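Local coordinates for uncharacterized protein (Trypanosoma brucei, PDB 2Q0X) that is of unknown function but has an alpha/beta-hydrolase fold and is probably a component of the paraflagellar rod, at residues 206-211 with 249-254; 225-230 with 253-258. All blocks are in the same frame, centred on the assembly; numbering follows the deposited sequence.

Interaction 1: 206-211 with 249-254; sequences NPCIRK and EGVRDH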
loop_
_atom_site.group_PDB
_atom_site.type_symbol
_atom_site.label_atom_id
_atom_site.label_comp_id
_atom_site.label_asym_id
_atom_site.label_seq_id
_atom_site.Cartn_x
_atom_site.Cartn_y
_atom_site.Cartn_z
ATOM N N ASN A 206 10.949 10.857 25.349
ATOM C CA ASN A 206 11.849 12.006 25.461
ATOM C C ASN A 206 11.364 13.092 26.421
ATOM O O ASN A 206 12.069 13.418 27.372
ATOM C CB ASN A 206 12.160 12.573 24.060
ATOM C CG ASN A 206 13.109 11.683 23.269
ATOM O OD1 ASN A 206 13.660 10.704 23.795
ATOM N ND2 ASN A 206 13.328 12.031 22.004
ATOM N N PRO A 207 10.162 13.656 26.197
ATOM C CA PRO A 207 9.714 14.702 27.131
ATOM C C PRO A 207 9.531 14.257 28.580
ATOM O O PRO A 207 9.752 15.052 29.482
ATOM C CB PRO A 207 8.388 15.177 26.526
ATOM C CG PRO A 207 7.976 14.088 25.567
ATOM C CD PRO A 207 9.196 13.432 25.107
ATOM N N CYS A 208 9.136 13.004 28.810
ATOM C CA CYS A 208 8.962 12.518 30.180
ATOM C C CYS A 208 10.304 12.369 30.888
ATOM O O CYS A 208 10.458 12.819 32.001
ATOM C CB CYS A 208 8.225 11.179 30.225
ATOM S SG CYS A 208 6.441 11.271 30.118
ATOM N N ILE A 209 11.267 11.711 30.239
ATOM C CA ILE A 209 12.622 11.559 30.810
ATOM C C ILE A 209 13.310 12.925 31.018
ATOM O O ILE A 209 14.061 13.113 31.987
ATOM C CB ILE A 209 13.529 10.659 29.913
ATOM C CG1 ILE A 209 12.918 9.255 29.695
ATOM C CG2 ILE A 209 14.961 10.544 30.488
ATOM C CD1 ILE A 209 12.551 8.510 30.968
ATOM N N ARG A 210 13.054 13.869 30.113
ATOM C CA ARG A 210 13.648 15.211 30.195
ATOM C C ARG A 210 12.775 16.275 30.911
ATOM O O ARG A 210 13.099 17.465 30.874
ATOM C CB ARG A 210 13.986 15.704 28.795
ATOM C CG ARG A 210 15.266 15.126 28.261
ATOM C CD ARG A 210 15.292 15.203 26.761
ATOM N NE ARG A 210 16.589 14.785 26.242
ATOM C CZ ARG A 210 16.801 14.222 25.056
ATOM N NH1 ARG A 210 15.795 13.990 24.225
ATOM N NH2 ARG A 210 18.042 13.885 24.707
ATOM N N LYS A 211 11.677 15.840 31.531
ATOM C CA LYS A 211 10.751 16.718 32.258
ATOM C C LYS A 211 10.284 17.929 31.441
ATOM O O LYS A 211 10.056 19.019 31.995
ATOM C CB LYS A 211 11.359 17.139 33.609
ATOM C CG LYS A 211 11.191 16.081 34.735
ATOM C CD LYS A 211 12.481 15.351 35.160
ATOM C CE LYS A 211 13.205 16.045 36.300
ATOM N NZ LYS A 211 13.886 15.104 37.262
ATOM N N GLU A 249 4.697 8.811 35.884
ATOM C CA GLU A 249 4.306 10.078 36.481
ATOM C C GLU A 249 3.941 11.159 35.455
ATOM O O GLU A 249 2.929 11.861 35.613
ATOM C CB GLU A 249 5.430 10.579 37.392
ATOM C CG GLU A 249 5.087 11.845 38.129
ATOM C CD GLU A 249 6.211 12.337 38.995
ATOM O OE1 GLU A 249 6.892 11.504 39.635
ATOM O OE2 GLU A 249 6.386 13.572 39.056
ATOM N N GLY A 250 4.758 11.301 34.414
ATOM C CA GLY A 250 4.518 12.298 33.374
ATOM C C GLY A 250 3.248 12.056 32.593
ATOM O O GLY A 250 2.489 12.989 32.302
ATOM N N VAL A 251 3.002 10.801 32.244
ATOM C CA VAL A 251 1.813 10.448 31.509
ATOM C C VAL A 251 0.561 10.637 32.371
ATOM O O VAL A 251 -0.404 11.229 31.908
ATOM C CB VAL A 251 1.912 8.999 30.886
ATOM C CG1 VAL A 251 0.593 8.612 30.254
ATOM C CG2 VAL A 251 3.067 8.916 29.837
ATOM N N ARG A 252 0.581 10.181 33.619
ATOM C CA ARG A 252 -0.571 10.334 34.522
ATOM C C ARG A 252 -0.952 11.770 34.847
ATOM O O ARG A 252 -2.147 12.096 35.014
ATOM C CB ARG A 252 -0.308 9.639 35.843
ATOM C CG ARG A 252 -0.333 8.138 35.754
ATOM C CD ARG A 252 -0.102 7.566 37.138
ATOM N NE ARG A 252 -0.236 6.110 37.193
ATOM C CZ ARG A 252 0.072 5.367 38.257
ATOM N NH1 ARG A 252 0.548 5.932 39.366
ATOM N NH2 ARG A 252 -0.086 4.048 38.209
ATOM N N ASP A 253 0.067 12.619 34.979
ATOM C CA ASP A 253 -0.140 14.002 35.379
ATOM C C ASP A 253 -0.491 14.932 34.220
ATOM O O ASP A 253 -0.976 16.050 34.447
ATOM C CB ASP A 253 1.111 14.528 36.085
ATOM C CG ASP A 253 1.309 13.923 37.461
ATOM O OD1 ASP A 253 0.521 13.047 37.860
ATOM O OD2 ASP A 253 2.275 14.317 38.137
ATOM N N HIS A 254 -0.214 14.488 32.993
ATOM C CA HIS A 254 -0.351 15.342 31.821
ATOM C C HIS A 254 -1.252 14.824 30.735
ATOM O O HIS A 254 -1.524 15.538 29.796
ATOM C CB HIS A 254 1.032 15.711 31.276
ATOM C CG HIS A 254 1.865 16.453 32.272
ATOM N ND1 HIS A 254 2.923 15.873 32.939
ATOM C CD2 HIS A 254 1.757 17.708 32.760
ATOM C CE1 HIS A 254 3.442 16.746 33.783
ATOM N NE2 HIS A 254 2.746 17.866 33.699
#
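Cys208 meets Gly250 and Val251 through a single atom, its SG. The sulfur lies 3.9 Å from Gly250 CA and 4.1 Å from Val251 N, at the backbone of helix 241-254. The contact is buried and small, about 87 Å² in all, and no hydrogen bond crosses it. Gly250 has no side chain, so the sulfur can approach its CA directly. This lets the two helices come close, with Cys208 CA 5.5 Å from Gly250 CA. Cys208 SG is turned beside its own backbone N (chi1 -82°), which carries it across to the glycine. Val251 adds one methyl, CG2, at 4.1 Å from the same sulfur.

The carbonyl of Gly250 is used within its own helix. His254 ND1 donates to Gly250 O at 3.0 Å, near the imidazole plane and on a lone pair of the oxygen. The bond is bent, 140° at the hydrogen, and helps fix the rotation of the ring, which also stacks on Phe213.

Beyond Cys208, helix 200-209 ends in a Schellman motif with Lys211 in positive phi. Leu216 of helix 213-218 packs on both Cys208 and His254, while Val251 leans on Val260 and Val262 of strand 260-264.

Interaction 2: 225-230 with 253-258; sequences VPLLLM and DHTGCN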
loop_
_atom_site.group_PDB
_atom_site.type_symbol
_atom_site.label_atom_id
_atom_site.label_comp_id
_atom_site.label_asym_id
_atom_site.label_seq_id
_atom_site.Cartn_x
_atom_site.Cartn_y
_atom_site.Cartn_z
ATOM N N VAL A 225 -9.671 10.826 26.565
ATOM C CA VAL A 225 -10.342 9.563 26.814
ATOM C C VAL A 225 -9.291 8.567 27.279
ATOM O O VAL A 225 -8.102 8.862 27.233
ATOM C CB VAL A 225 -11.106 9.074 25.545
ATOM C CG1 VAL A 225 -12.183 10.112 25.163
ATOM C CG2 VAL A 225 -10.143 8.778 24.378
ATOM N N PRO A 226 -9.724 7.392 27.764
ATOM C CA PRO A 226 -8.755 6.435 28.258
ATOM C C PRO A 226 -7.687 6.002 27.226
ATOM O O PRO A 226 -7.971 5.821 26.033
ATOM C CB PRO A 226 -9.628 5.267 28.722
ATOM C CG PRO A 226 -10.963 5.881 29.027
ATOM C CD PRO A 226 -11.108 6.911 27.953
ATOM N N LEU A 227 -6.463 5.868 27.725
ATOM C CA LEU A 227 -5.293 5.677 26.910
ATOM C C LEU A 227 -4.532 4.439 27.403
ATOM O O LEU A 227 -4.324 4.277 28.604
ATOM C CB LEU A 227 -4.421 6.924 27.013
ATOM C CG LEU A 227 -3.036 6.856 26.377
ATOM C CD1 LEU A 227 -3.192 6.655 24.912
ATOM C CD2 LEU A 227 -2.282 8.163 26.715
ATOM N N LEU A 228 -4.202 3.534 26.473
ATOM C CA LEU A 228 -3.237 2.468 26.725
ATOM C C LEU A 228 -2.001 2.808 25.920
ATOM O O LEU A 228 -2.063 2.942 24.715
ATOM C CB LEU A 228 -3.799 1.099 26.315
ATOM C CG LEU A 228 -2.875 -0.141 26.369
ATOM C CD1 LEU A 228 -2.395 -0.428 27.802
ATOM C CD2 LEU A 228 -3.566 -1.407 25.755
ATOM N N LEU A 229 -0.892 2.997 26.618
ATOM C CA LEU A 229 0.431 3.095 26.009
ATOM C C LEU A 229 1.125 1.740 26.096
ATOM O O LEU A 229 1.268 1.167 27.183
ATOM C CB LEU A 229 1.283 4.156 26.733
ATOM C CG LEU A 229 0.875 5.616 26.511
ATOM C CD1 LEU A 229 1.908 6.494 27.164
ATOM C CD2 LEU A 229 0.747 5.946 25.011
ATOM N N MET A 230 1.542 1.237 24.936
ATOM C CA MET A 230 2.225 -0.041 24.831
ATOM C C MET A 230 3.652 0.226 24.423
ATOM O O MET A 230 3.916 0.621 23.308
ATOM C CB MET A 230 1.534 -0.937 23.811
ATOM C CG MET A 230 0.059 -1.170 24.099
ATOM S SD MET A 230 -0.736 -2.080 22.768
ATOM C CE MET A 230 -0.083 -3.728 23.070
ATOM N N ASP A 253 0.067 12.619 34.979
ATOM C CA ASP A 253 -0.140 14.002 35.379
ATOM C C ASP A 253 -0.491 14.932 34.220
ATOM O O ASP A 253 -0.976 16.050 34.447
ATOM C CB ASP A 253 1.111 14.528 36.085
ATOM C CG ASP A 253 1.309 13.923 37.461
ATOM O OD1 ASP A 253 0.521 13.047 37.860
ATOM O OD2 ASP A 253 2.275 14.317 38.137
ATOM N N HIS A 254 -0.214 14.488 32.993
ATOM C CA HIS A 254 -0.351 15.342 31.821
ATOM C C HIS A 254 -1.252 14.824 30.735
ATOM O O HIS A 254 -1.524 15.538 29.796
ATOM C CB HIS A 254 1.032 15.711 31.276
ATOM C CG HIS A 254 1.865 16.453 32.272
ATOM N ND1 HIS A 254 2.923 15.873 32.939
ATOM C CD2 HIS A 254 1.757 17.708 32.760
ATOM C CE1 HIS A 254 3.442 16.746 33.783
ATOM N NE2 HIS A 254 2.746 17.866 33.699
ATOM N N THR A 255 -1.765 13.610 30.857
ATOM C CA THR A 255 -2.766 13.163 29.899
ATOM C C THR A 255 -4.070 13.920 30.200
ATOM O O THR A 255 -4.339 14.230 31.349
ATOM C CB THR A 255 -2.952 11.640 29.948
ATOM O OG1 THR A 255 -1.704 11.018 29.636
ATOM C CG2 THR A 255 -4.014 11.162 28.930
ATOM N N GLY A 256 -4.866 14.200 29.169
ATOM C CA GLY A 256 -6.125 14.924 29.332
ATOM C C GLY A 256 -7.251 14.097 29.931
ATOM O O GLY A 256 -8.359 14.548 30.004
ATOM N N CYS A 257 -6.959 12.864 30.321
ATOM C CA CYS A 257 -7.891 11.992 31.016
ATOM C C CYS A 257 -7.057 11.204 32.011
ATOM O O CYS A 257 -5.953 10.748 31.674
ATOM C CB CYS A 257 -8.542 11.041 30.018
ATOM S SG CYS A 257 -9.516 9.683 30.692
ATOM N N ASN A 258 -7.575 11.029 33.217
ATOM C CA ASN A 258 -6.871 10.262 34.249
ATOM C C ASN A 258 -6.730 8.742 33.981
ATOM O O ASN A 258 -5.928 8.068 34.637
ATOM C CB ASN A 258 -7.504 10.500 35.632
ATOM C CG ASN A 258 -8.963 10.025 35.716
ATOM O OD1 ASN A 258 -9.262 9.011 36.366
ATOM N ND2 ASN A 258 -9.877 10.764 35.077
#
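This is a surface packing contact between the lead-in and first residue of strand 227-232 and the loop that leaves helix 241-254. It buries about 170 Å² and has no hydrogen bond across it. Cys257 carries one half. Its CB lies 3.6 Å from Val225 O, and its SG is 3.6 Å from Val225 C and 3.7 Å from Pro226 N. The sulfur thus rests on the peptide link before the proline. With chi1 at 170°, Cys257 SG swings opposite the backbone N and extends to that link; Pro226 CD is looser at 4.2 Å. The beta carbon of Val225 points away, and the residue takes part through its backbone.

The segments belong to a beta-alpha-beta unit of the alpha/beta-hydrolase sheet: strand 227-232, helix 241-254, then parallel strand 260-264. The loop 255-259 closes the return from helix to edge strand.

Thr255 and Leu227 make the other half, their side chains crossing at a slant. Leu227 CD2 is 4.1 Å from Thr255 CG2 and equally far from Thr255 OG1. The threonine hydroxyl is hydrogen-bonded to Val251 O in the helix's last turn. Leu227 also packs on Val138 and Val260, and its backbone is hydrogen-bonded to Arg259 and Thr261.

Both interactions use the C-terminal end of helix 241-254. Their centres lie about 12 Å apart. Interaction 1 is buried and holds helix 200-209 against this helix. Interaction 2 lies at the surface and joins the following loop to the lead-in and first residue of strand 227-232, next to the outermost strand 260-264. Neither has a hydrogen bond across it, and each puts a cysteine sulfur near backbone atoms: against a helical glycine in the first, against the peptide before a proline in the second. The two meet where Val251 CG2 packs on Leu229 CD1 at 3.8 Å.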